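Local coordinates for protein amidohydrolase (Xanthomonas campestris pv. campestris, PDB 4DZH) that probably acts as a zinc-dependent deaminase of 5'-methylthioadenosine and related adenosines, as a TIM-barrel member of the amidohydrolase superfamily, at residues M128-E138 with Y150-G160; V206-R215 with A249-V257. All coordinates share one frame; numbering follows the deposited sequence. Where two conformers were deposited one is given.

Interaction 1: M128-E138 with Y150-G160; sequences MLRGGTTCVNE and YKQHGFRALVG
E138 OE1 is gripped by two hydroxyls: Y150 OH donates to it at 2.6 Å, coming from above the carboxylate plane, and T80 OG1 of the neighbouring strand bonds to the same oxygen. The glutamate chain folds back at its second torsion (chi2 58°), which brings the carboxylate to the hydroxyl end of the ring, with OE1 lying in the ring plane at its edge. OE2 takes the backbone N-H of N82, so both oxygens of the buried carboxylate have partners. V136 CG2 sits 3.6 Å from Y150 CZ and 3.7 Å from A157 CB, bridging the helix and the second strand. T134 O stands over the centre of one face of F155, while L129 CD2 and V136 CG1 meet the ring edge, V136 CG1 3.9 Å from F155 CE1. M128 CE packs 3.4 Å from F155 CZ, and M128 SD, 4.9 Å from the F155 ring centroid and oblique to it, makes a Met-aromatic contact. Strands 133-138 and 156-160 run parallel, their axes 4.7 Å apart at closest approach and inclined by just 4°. L158 N gives V136 O a bond of 2.9 Å. C135 SG packs on the aliphatic chain of R156, whose guanidinium goes on to D380. Two adjacent staves joined through helix 143-152 make a right-handed beta-alpha-beta crossover, the repeating element of the TIM barrel, here beside the zinc ligands H79 and H81.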
loop_
_atom_site.group_PDB
_atom_site.type_symbol
_atom_site.label_atom_id
_atom_site.label_comp_id
_atom_site.label_asym_id
_atom_site.label_seq_id
_atom_site.Cartn_x
_atom_site.Cartn_y
_atom_site.Cartn_z
ATOM N N MET A 128 6.958 12.879 5.690
ATOM C CA MET A 128 8.001 11.867 5.858
ATOM C C MET A 128 8.146 11.514 7.316
ATOM O O MET A 128 8.117 10.352 7.658
ATOM C CB MET A 128 9.324 12.311 5.260
ATOM C CG MET A 128 9.250 12.336 3.741
ATOM S SD MET A 128 10.866 12.675 2.991
ATOM C CE MET A 128 11.167 14.365 3.596
ATOM N N LEU A 129 8.197 12.525 8.177
ATOM C CA LEU A 129 8.355 12.262 9.624
ATOM C C LEU A 129 7.177 11.460 10.182
ATOM O O LEU A 129 7.354 10.506 10.930
ATOM C CB LEU A 129 8.515 13.550 10.441
ATOM C CG LEU A 129 9.811 14.297 10.153
ATOM C CD1 LEU A 129 9.801 15.708 10.739
ATOM C CD2 LEU A 129 11.005 13.472 10.688
ATOM N N ARG A 130 5.971 11.811 9.739
ATOM C CA ARG A 130 4.754 11.161 10.248
ATOM C C ARG A 130 4.713 9.672 9.841
ATOM O O ARG A 130 4.039 8.839 10.471
ATOM C CB ARG A 130 3.515 11.929 9.793
ATOM C CG ARG A 130 3.244 13.204 10.663
ATOM C CD ARG A 130 2.396 14.219 9.953
ATOM N NE ARG A 130 1.082 13.703 9.557
ATOM C CZ ARG A 130 -0.041 13.838 10.262
ATOM N NH1 ARG A 130 -0.047 14.441 11.455
ATOM N NH2 ARG A 130 -1.179 13.367 9.755
ATOM N N GLY A 131 5.503 9.342 8.799
ATOM C CA GLY A 131 5.583 7.996 8.295
ATOM C C GLY A 131 6.888 7.298 8.544
ATOM O O GLY A 131 7.182 6.289 7.901
ATOM N N GLY A 132 7.698 7.865 9.438
ATOM C CA GLY A 132 8.933 7.196 9.845
ATOM C C GLY A 132 10.086 7.247 8.849
ATOM O O GLY A 132 11.046 6.457 9.004
ATOM N N THR A 133 10.044 8.178 7.902
ATOM C CA THR A 133 11.204 8.403 7.014
ATOM C C THR A 133 12.034 9.527 7.608
ATOM O O THR A 133 11.491 10.614 7.973
ATOM C CB THR A 133 10.743 8.793 5.610
ATOM O OG1 THR A 133 10.113 7.667 4.996
ATOM C CG2 THR A 133 11.953 9.229 4.700
ATOM N N THR A 134 13.363 9.319 7.686
ATOM C CA THR A 134 14.257 10.262 8.374
ATOM C C THR A 134 15.397 10.819 7.493
ATOM O O THR A 134 16.180 11.707 7.928
ATOM C CB THR A 134 14.942 9.606 9.604
ATOM O OG1 THR A 134 15.550 8.357 9.211
ATOM C CG2 THR A 134 13.913 9.317 10.677
ATOM N N CYS A 135 15.463 10.332 6.258
ATOM C CA CYS A 135 16.525 10.733 5.330
ATOM C C CYS A 135 16.000 10.632 3.890
ATOM O O CYS A 135 15.244 9.701 3.585
ATOM C CB CYS A 135 17.695 9.765 5.512
ATOM S SG CYS A 135 19.238 10.227 4.633
ATOM N N VAL A 136 16.451 11.558 3.024
ATOM C CA VAL A 136 16.066 11.506 1.620
ATOM C C VAL A 136 17.262 11.679 0.745
ATOM O O VAL A 136 18.307 12.200 1.193
ATOM C CB VAL A 136 15.087 12.642 1.226
ATOM C CG1 VAL A 136 13.771 12.376 1.820
ATOM C CG2 VAL A 136 15.619 14.036 1.641
ATOM N N ASN A 137 17.083 11.204 -0.494
ATOM C CA ASN A 137 18.014 11.467 -1.592
ATOM C C ASN A 137 17.222 12.354 -2.534
ATOM O O ASN A 137 16.472 11.852 -3.404
ATOM C CB ASN A 137 18.350 10.165 -2.290
ATOM C CG ASN A 137 19.430 10.319 -3.333
ATOM O OD1 ASN A 137 20.217 11.276 -3.323
ATOM N ND2 ASN A 137 19.530 9.331 -4.189
ATOM N N GLU A 138 17.397 13.675 -2.355
ATOM C CA GLU A 138 16.573 14.683 -3.017
ATOM C C GLU A 138 17.097 15.040 -4.410
ATOM O O GLU A 138 18.302 15.124 -4.651
ATOM C CB GLU A 138 16.598 15.967 -2.162
ATOM C CG GLU A 138 15.592 17.021 -2.628
ATOM C CD GLU A 138 14.136 16.524 -2.635
ATOM O OE1 GLU A 138 13.631 15.867 -1.658
ATOM O OE2 GLU A 138 13.465 16.857 -3.614
ATOM N N TYR A 150 15.843 21.497 4.755
ATOM C CA TYR A 150 16.135 20.272 5.494
ATOM C C TYR A 150 16.960 20.562 6.776
ATOM O O TYR A 150 16.634 20.028 7.836
ATOM C CB TYR A 150 16.856 19.260 4.602
ATOM C CG TYR A 150 15.936 18.604 3.573
ATOM C CD1 TYR A 150 14.779 17.924 3.931
ATOM C CD2 TYR A 150 16.267 18.644 2.224
ATOM C CE1 TYR A 150 13.970 17.316 2.988
ATOM C CE2 TYR A 150 15.450 18.020 1.284
ATOM C CZ TYR A 150 14.318 17.379 1.673
ATOM O OH TYR A 150 13.469 16.745 0.772
ATOM N N LYS A 151 18.002 21.392 6.648
ATOM C CA LYS A 151 18.906 21.701 7.764
ATOM C C LYS A 151 18.081 22.370 8.854
ATOM O O LYS A 151 18.169 21.988 10.017
ATOM C CB LYS A 151 20.021 22.618 7.307
ATOM C CG LYS A 151 20.994 22.970 8.442
ATOM C CD LYS A 151 21.641 21.708 9.002
ATOM C CE LYS A 151 22.683 22.047 10.118
ATOM N NZ LYS A 151 23.684 20.972 10.317
ATOM N N GLN A 152 17.244 23.341 8.490
ATOM C CA GLN A 152 16.438 24.066 9.508
ATOM C C GLN A 152 15.524 23.105 10.306
ATOM O O GLN A 152 15.276 23.281 11.519
ATOM C CB GLN A 152 15.615 25.158 8.796
ATOM C CG GLN A 152 14.624 25.941 9.671
ATOM C CD GLN A 152 13.459 26.512 8.850
ATOM O OE1 GLN A 152 13.597 26.749 7.637
ATOM N NE2 GLN A 152 12.295 26.718 9.507
ATOM N N HIS A 153 15.020 22.062 9.645
ATOM C CA HIS A 153 14.137 21.131 10.302
ATOM C C HIS A 153 14.861 19.968 10.955
ATOM O O HIS A 153 14.214 19.028 11.491
ATOM C CB HIS A 153 13.087 20.573 9.310
ATOM C CG HIS A 153 12.027 21.563 8.951
ATOM N ND1 HIS A 153 12.195 22.510 7.973
ATOM C CD2 HIS A 153 10.823 21.812 9.519
ATOM C CE1 HIS A 153 11.113 23.274 7.912
ATOM N NE2 HIS A 153 10.273 22.874 8.843
ATOM N N GLY A 154 16.184 19.984 10.885
ATOM C CA GLY A 154 16.940 18.861 11.388
ATOM C C GLY A 154 16.745 17.532 10.687
ATOM O O GLY A 154 16.795 16.491 11.322
ATOM N N PHE A 155 16.552 17.561 9.365
ATOM C CA PHE A 155 16.172 16.378 8.623
ATOM C C PHE A 155 17.339 15.998 7.713
ATOM O O PHE A 155 17.935 16.880 7.115
ATOM C CB PHE A 155 14.887 16.671 7.812
ATOM C CG PHE A 155 14.269 15.447 7.188
ATOM C CD1 PHE A 155 14.758 14.905 5.994
ATOM C CD2 PHE A 155 13.196 14.832 7.803
ATOM C CE1 PHE A 155 14.189 13.751 5.449
ATOM C CE2 PHE A 155 12.621 13.650 7.274
ATOM C CZ PHE A 155 13.107 13.121 6.082
ATOM N N ARG A 156 17.696 14.704 7.670
ATOM C CA ARG A 156 18.902 14.297 6.949
ATOM C C ARG A 156 18.664 14.194 5.441
ATOM O O ARG A 156 17.638 13.691 4.986
ATOM C CB ARG A 156 19.391 12.954 7.492
ATOM C CG ARG A 156 20.864 12.647 7.136
ATOM C CD ARG A 156 21.295 11.353 7.808
ATOM N NE ARG A 156 21.123 11.433 9.253
ATOM C CZ ARG A 156 21.971 12.064 10.072
ATOM N NH1 ARG A 156 23.042 12.709 9.585
ATOM N NH2 ARG A 156 21.740 12.072 11.378
ATOM N N ALA A 157 19.637 14.650 4.661
ATOM C CA ALA A 157 19.445 14.593 3.213
ATOM C C ALA A 157 20.737 14.564 2.449
ATOM O O ALA A 157 21.693 15.276 2.763
ATOM C CB ALA A 157 18.649 15.809 2.758
ATOM N N LEU A 158 20.706 13.789 1.378
ATOM C CA LEU A 158 21.704 13.940 0.289
ATOM C C LEU A 158 20.977 14.768 -0.761
ATOM O O LEU A 158 19.923 14.325 -1.284
ATOM C CB LEU A 158 22.085 12.559 -0.271
ATOM C CG LEU A 158 23.083 12.622 -1.453
ATOM C CD1 LEU A 158 24.406 13.286 -1.071
ATOM C CD2 LEU A 158 23.362 11.228 -2.024
ATOM N N VAL A 159 21.467 15.982 -1.016
ATOM C CA VAL A 159 20.735 16.944 -1.847
ATOM C C VAL A 159 21.413 17.050 -3.187
ATOM O O VAL A 159 22.618 17.323 -3.266
ATOM C CB VAL A 159 20.680 18.331 -1.175
ATOM C CG1 VAL A 159 20.014 19.347 -2.108
ATOM C CG2 VAL A 159 19.907 18.245 0.133
ATOM N N GLY A 160 20.650 16.799 -4.241
ATOM C CA GLY A 160 21.261 16.823 -5.563
ATOM C C GLY A 160 21.205 18.160 -6.278
ATOM O O GLY A 160 20.169 18.845 -6.258
#

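Interaction 2: V206-R215 with A249-V257; sequences VNDANFERVR and ARLDRLGLV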
loop_
_atom_site.group_PDB
_atom_site.type_symbol
_atom_site.label_atom_id
_atom_site.label_comp_id
_atom_site.label_asym_id
_atom_site.label_seq_id
_atom_site.Cartn_x
_atom_site.Cartn_y
_atom_site.Cartn_z
ATOM N N VAL A 206 20.867 15.002 -20.908
ATOM C CA VAL A 206 22.188 15.424 -20.493
ATOM C C VAL A 206 23.162 15.000 -21.592
ATOM O O VAL A 206 23.318 13.807 -21.870
ATOM C CB VAL A 206 22.618 14.803 -19.146
ATOM C CG1 VAL A 206 24.060 15.178 -18.800
ATOM C CG2 VAL A 206 21.673 15.231 -18.014
ATOM N N ASN A 207 23.830 15.976 -22.206
ATOM C CA ASN A 207 24.720 15.640 -23.313
ATOM C C ASN A 207 26.074 15.057 -22.858
ATOM O O ASN A 207 26.391 15.069 -21.672
ATOM C CB ASN A 207 24.846 16.814 -24.290
ATOM C CG ASN A 207 25.566 18.041 -23.689
ATOM O OD1 ASN A 207 26.325 17.939 -22.722
ATOM N ND2 ASN A 207 25.337 19.210 -24.293
ATOM N N ASP A 208 26.856 14.509 -23.786
ATOM C CA ASP A 208 28.129 13.884 -23.427
ATOM C C ASP A 208 29.101 14.821 -22.675
ATOM O O ASP A 208 29.806 14.397 -21.751
ATOM C CB ASP A 208 28.829 13.399 -24.696
ATOM C CG ASP A 208 28.264 12.090 -25.197
ATOM O OD1 ASP A 208 27.253 11.616 -24.604
ATOM O OD2 ASP A 208 28.822 11.515 -26.170
ATOM N N ALA A 209 29.181 16.087 -23.106
ATOM C CA ALA A 209 30.061 17.066 -22.479
ATOM C C ALA A 209 29.657 17.366 -21.032
ATOM O O ALA A 209 30.515 17.466 -20.166
ATOM C CB ALA A 209 30.088 18.336 -23.309
ATOM N N ASN A 210 28.355 17.501 -20.790
ATOM C CA ASN A 210 27.852 17.691 -19.435
ATOM C C ASN A 210 28.105 16.462 -18.555
ATOM O O ASN A 210 28.421 16.597 -17.368
ATOM C CB ASN A 210 26.371 18.068 -19.454
ATOM C CG ASN A 210 26.169 19.539 -19.787
ATOM O OD1 ASN A 210 27.084 20.347 -19.609
ATOM N ND2 ASN A 210 24.980 19.891 -20.256
ATOM N N PHE A 211 28.001 15.268 -19.145
ATOM C CA PHE A 211 28.254 14.034 -18.391
ATOM C C PHE A 211 29.738 13.959 -18.056
ATOM O O PHE A 211 30.138 13.541 -16.960
ATOM C CB PHE A 211 27.810 12.777 -19.177
ATOM C CG PHE A 211 26.438 12.300 -18.809
ATOM C CD1 PHE A 211 26.048 12.139 -17.470
ATOM C CD2 PHE A 211 25.524 12.025 -19.799
ATOM C CE1 PHE A 211 24.771 11.695 -17.161
ATOM C CE2 PHE A 211 24.264 11.586 -19.502
ATOM C CZ PHE A 211 23.882 11.410 -18.169
ATOM N N GLU A 212 30.582 14.382 -18.996
ATOM C CA GLU A 212 32.003 14.385 -18.743
ATOM C C GLU A 212 32.335 15.336 -17.588
ATOM O O GLU A 212 33.185 15.041 -16.740
ATOM C CB GLU A 212 32.751 14.820 -20.003
ATOM C CG GLU A 212 34.196 15.285 -19.768
ATOM C CD GLU A 212 35.069 14.266 -19.020
ATOM O OE1 GLU A 212 34.687 13.089 -18.866
ATOM O OE2 GLU A 212 36.151 14.668 -18.567
ATOM N N ARG A 213 31.651 16.475 -17.551
ATOM C CA ARG A 213 31.923 17.475 -16.535
ATOM C C ARG A 213 31.460 16.970 -15.156
ATOM O O ARG A 213 32.120 17.207 -14.125
ATOM C CB ARG A 213 31.237 18.782 -16.918
ATOM C CG ARG A 213 31.679 20.003 -16.129
ATOM C CD ARG A 213 31.281 21.308 -16.858
ATOM N NE ARG A 213 31.571 22.534 -16.095
ATOM C CZ ARG A 213 31.154 23.745 -16.469
ATOM N NH1 ARG A 213 30.433 23.901 -17.578
ATOM N NH2 ARG A 213 31.447 24.807 -15.741
ATOM N N VAL A 214 30.337 16.259 -15.130
ATOM C CA VAL A 214 29.890 15.652 -13.887
ATOM C C VAL A 214 30.910 14.604 -13.407
ATOM O O VAL A 214 31.210 14.511 -12.215
ATOM C CB VAL A 214 28.532 14.977 -14.097
ATOM C CG1 VAL A 214 28.212 13.951 -12.967
ATOM C CG2 VAL A 214 27.452 16.029 -14.206
ATOM N N ARG A 215 31.422 13.785 -14.319
ATOM C CA ARG A 215 32.370 12.760 -13.897
ATOM C C ARG A 215 33.612 13.411 -13.243
ATOM O O ARG A 215 34.066 12.986 -12.165
ATOM C CB ARG A 215 32.800 11.909 -15.093
ATOM C CG ARG A 215 33.870 10.896 -14.761
ATOM C CD ARG A 215 34.681 10.518 -15.994
ATOM N NE ARG A 215 35.408 11.688 -16.486
ATOM C CZ ARG A 215 36.498 12.182 -15.911
ATOM N NH1 ARG A 215 36.993 11.596 -14.827
ATOM N NH2 ARG A 215 37.085 13.264 -16.408
ATOM N N ALA A 249 25.523 1.358 -21.578
ATOM C CA ALA A 249 26.744 1.242 -22.385
ATOM C C ALA A 249 27.392 2.607 -22.640
ATOM O O ALA A 249 28.620 2.774 -22.513
ATOM C CB ALA A 249 26.438 0.528 -23.704
ATOM N N ARG A 250 26.571 3.589 -23.013
ATOM C CA ARG A 250 27.051 4.962 -23.172
ATOM C C ARG A 250 27.596 5.577 -21.876
ATOM O O ARG A 250 28.645 6.211 -21.878
ATOM C CB ARG A 250 25.970 5.861 -23.761
ATOM C CG ARG A 250 26.237 7.357 -23.611
ATOM C CD ARG A 250 25.115 8.184 -24.258
ATOM N NE ARG A 250 25.358 9.606 -24.088
ATOM C CZ ARG A 250 24.530 10.427 -23.456
ATOM N NH1 ARG A 250 23.400 9.942 -22.962
ATOM N NH2 ARG A 250 24.837 11.727 -23.307
ATOM N N LEU A 251 26.881 5.416 -20.763
ATOM C CA LEU A 251 27.375 5.927 -19.490
ATOM C C LEU A 251 28.673 5.236 -19.076
ATOM O O LEU A 251 29.552 5.858 -18.479
ATOM C CB LEU A 251 26.330 5.705 -18.400
ATOM C CG LEU A 251 24.997 6.478 -18.517
ATOM C CD1 LEU A 251 23.946 5.906 -17.585
ATOM C CD2 LEU A 251 25.168 7.963 -18.243
ATOM N N ASP A 252 28.788 3.951 -19.408
ATOM C CA ASP A 252 30.008 3.188 -19.127
ATOM C C ASP A 252 31.199 3.790 -19.896
ATOM O O ASP A 252 32.259 4.012 -19.328
ATOM C CB ASP A 252 29.802 1.706 -19.468
ATOM C CG ASP A 252 31.017 0.836 -19.120
ATOM O OD1 ASP A 252 31.935 1.350 -18.459
ATOM O OD2 ASP A 252 31.041 -0.367 -19.484
ATOM N N ARG A 253 31.003 4.079 -21.179
ATOM C CA ARG A 253 32.060 4.684 -21.973
ATOM C C ARG A 253 32.358 6.120 -21.500
ATOM O O ARG A 253 33.491 6.578 -21.590
ATOM C CB ARG A 253 31.724 4.623 -23.470
ATOM C CG ARG A 253 30.830 5.754 -23.982
ATOM C CD ARG A 253 30.908 5.977 -25.505
ATOM N NE ARG A 253 29.635 6.513 -25.991
ATOM C CZ ARG A 253 29.316 7.809 -26.014
ATOM N NH1 ARG A 253 30.184 8.730 -25.606
ATOM N NH2 ARG A 253 28.115 8.182 -26.460
ATOM N N LEU A 254 31.354 6.819 -20.962
ATOM C CA LEU A 254 31.561 8.159 -20.417
ATOM C C LEU A 254 32.250 8.139 -19.043
ATOM O O LEU A 254 32.645 9.186 -18.528
ATOM C CB LEU A 254 30.233 8.944 -20.329
ATOM C CG LEU A 254 29.614 9.306 -21.689
ATOM C CD1 LEU A 254 28.191 9.797 -21.542
ATOM C CD2 LEU A 254 30.508 10.358 -22.400
ATOM N N GLY A 255 32.396 6.948 -18.464
ATOM C CA GLY A 255 33.037 6.788 -17.170
ATOM C C GLY A 255 32.136 7.035 -15.970
ATOM O O GLY A 255 32.609 7.402 -14.895
ATOM N N LEU A 256 30.835 6.837 -16.146
ATOM C CA LEU A 256 29.894 7.112 -15.055
ATOM C C LEU A 256 29.357 5.904 -14.309
ATOM O O LEU A 256 28.603 6.064 -13.342
ATOM C CB LEU A 256 28.746 7.989 -15.537
ATOM C CG LEU A 256 29.216 9.440 -15.445
ATOM C CD1 LEU A 256 29.588 9.997 -16.807
ATOM C CD2 LEU A 256 28.197 10.314 -14.723
ATOM N N VAL A 257 29.743 4.708 -14.731
ATOM C CA VAL A 257 29.320 3.498 -14.043
ATOM C C VAL A 257 30.412 3.053 -13.051
ATOM O O VAL A 257 31.401 2.432 -13.442
ATOM C CB VAL A 257 29.013 2.396 -15.058
ATOM C CG1 VAL A 257 28.480 1.119 -14.389
ATOM C CG2 VAL A 257 28.018 2.907 -16.090
HETATM O O HOH W 1 33.481 11.282 -19.921
#
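With CG turned anti to the backbone N (chi1 164°) and an extended chain beyond it, R250 reaches across from one helix to the other, while the D208 carboxylate, its CG beside its own backbone N (chi1 -79°), swings round to receive it. The grip is side-on and nearly coplanar: NE and NH2 of R250 both reach D208 OD1, the NH2 bond measuring 2.7 Å. The same R250 NH2 also gives V206 O a straight bond of 2.9 Å, in the plane of both groups. D208 OD2 is left for R253, whose NH1 approaches from above the carboxylate plane at 3.2 Å; R253 NE turns to Q245. Two arginines flanking one carboxylate probably favour its ionised form. Helices 208-215 and 249-254 cross at -53°, two outer helices of the TIM barrel packed over strand 225-229, and D208 lies in the first turn of a helix capped by N207. Deeper in, L251 CD2 makes a CH-pi contact over one face of F211, 3.9 Å from the ring centroid, and V206 CG1 covers the opposite face; R250 NH2 meets the ring edge. L254 CD1 lies 3.8 Å from F211 CB, and in the conformer given L256 CD2 touches both F211 CD1 and V214 CG1. At the far end R215 bends at chi3, pairing NE and NH2 with the two oxygens of E212, and R215 CD rests 3.5 Å from L254 O.

Read from the N terminus, the chain first completes interaction 1, where helix 114-130 leads into strand 133-139 and, after helix 143-152, strand 156-163 returns alongside; the loop closed is short, with 11 residues between the segments. Interaction 2 opens only afterwards, once strand 194-200 has been passed, and closes a longer loop, 33 residues that carry strand 225-229 and helix 233-243. The two are therefore in series, neither nesting nor crossing. The centres of interaction 1 and interaction 2 lie about 29 Å apart, and the two do not touch. One joins neighbouring strands of the barrel wall near the centre of the chain; the other ties two helices of the outer layer.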